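Local coordinates for protein 1-Cys peroxiredoxin (Vibrio vulnificus MO6-24/O, PDB 5K2I) that probably reduces hydrogen peroxide and other peroxides as a 1-Cys peroxiredoxin of the thioredoxin clan, with a proposed part in nitric oxide defence, at residues V76-A79 and F80-K83. Sequence-based numbering, arbitrary orientation.
Sequences VNDA and FVMK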
# COMPACT_ATOMS: atom_id res chain seq x y z
N VAL A 76 5.49 -0.52 -16.38
CA VAL A 76 6.50 0.37 -16.94
C VAL A 76 7.85 -0.19 -16.52
O VAL A 76 8.43 0.19 -15.49
CB VAL A 76 6.31 1.83 -16.49
CG1 VAL A 76 7.34 2.71 -17.17
CG2 VAL A 76 4.90 2.31 -16.84
N ASN A 77 8.29 -1.15 -17.32
CA ASN A 77 9.57 -1.84 -17.23
C ASN A 77 9.92 -2.24 -18.65
O ASN A 77 9.04 -2.30 -19.51
CB ASN A 77 9.51 -3.11 -16.37
CG ASN A 77 9.46 -2.82 -14.88
OD1 ASN A 77 8.39 -2.89 -14.27
ND2 ASN A 77 10.61 -2.52 -14.28
N ASP A 78 11.18 -2.56 -18.89
CA ASP A 78 11.56 -3.09 -20.20
C ASP A 78 11.28 -4.59 -20.29
O ASP A 78 11.04 -5.25 -19.27
CB ASP A 78 13.02 -2.82 -20.50
CG ASP A 78 13.92 -3.48 -19.50
OD1 ASP A 78 14.16 -4.70 -19.68
OD2 ASP A 78 14.36 -2.80 -18.55
N ALA A 79 11.33 -5.10 -21.51
CA ALA A 79 10.98 -6.48 -21.77
C ALA A 79 11.93 -7.50 -21.14
O ALA A 79 11.51 -8.61 -20.84
CB ALA A 79 10.88 -6.71 -23.29
N PHE A 80 13.20 -7.14 -20.92
CA PHE A 80 14.10 -8.10 -20.26
C PHE A 80 13.73 -8.27 -18.79
O PHE A 80 13.68 -9.40 -18.28
CB PHE A 80 15.57 -7.65 -20.37
CG PHE A 80 16.08 -7.59 -21.78
CD1 PHE A 80 16.26 -8.74 -22.52
CD2 PHE A 80 16.36 -6.37 -22.37
CE1 PHE A 80 16.73 -8.69 -23.83
CE2 PHE A 80 16.83 -6.30 -23.68
CZ PHE A 80 17.00 -7.46 -24.41
N VAL A 81 13.44 -7.17 -18.12
CA VAL A 81 13.03 -7.24 -16.73
C VAL A 81 11.69 -7.97 -16.60
O VAL A 81 11.51 -8.78 -15.69
CB VAL A 81 12.95 -5.84 -16.10
CG1 VAL A 81 12.32 -5.91 -14.71
CG2 VAL A 81 14.34 -5.24 -16.01
N MET A 82 10.75 -7.72 -17.51
CA MET A 82 9.46 -8.41 -17.43
C MET A 82 9.59 -9.92 -17.64
O MET A 82 8.92 -10.71 -16.95
CB MET A 82 8.45 -7.83 -18.44
CG MET A 82 7.99 -6.40 -18.12
SD MET A 82 7.19 -6.25 -16.50
CE MET A 82 5.60 -7.02 -16.83
N LYS A 83 10.45 -10.33 -18.57
CA LYS A 83 10.71 -11.74 -18.78
C LYS A 83 11.32 -12.37 -17.52
O LYS A 83 10.89 -13.44 -17.10
CB LYS A 83 11.63 -11.94 -19.98
CG LYS A 83 11.97 -13.40 -20.26
CD LYS A 83 12.70 -13.52 -21.60
CE LYS A 83 12.97 -14.97 -21.94
NZ LYS A 83 13.91 -15.56 -20.95
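D78 turns its carboxylate onto the N-terminal end of helix 79-88, its side chain crossing that of V81 at about a right angle, with D78 OD2 3.5 Å from V81 CG2. It is a worked example of an aspartate N-cap. A chi1 of 62° tucks CG in between the two main-chain arms of D78, turning OD1 toward the amides. D78 OD1 accepts from V81 N at 3.0 Å, the donor approaching from above the carboxylate plane, and more weakly from F80 N at 2.9 Å. Both amides belong to the first turn and lack a carbonyl partner four residues back within the helix; the bond to V81 N is well aligned (163°), that to F80 N poorly so. The negative charge probably interacts favourably with the helix dipole. Regular helical bonding follows: M82 N donates to D78 O (3.0 Å) and K83 N to A79 O (3.0 Å). N77 adds a second side-chain contact: N77 CB lies 3.9 Å from M82 SD and N77 ND2 3.8 Å from V81 CG1; N77 OD1 is held by S75 and the backbone of A43. A short loop, 76-78, leads from strand 70-75 into helix 79-88, whose A79 and M82 pack on strand 95-98, with F80 reaching L16 and M21 of the hairpin formed by strands 12-17 and 20-25.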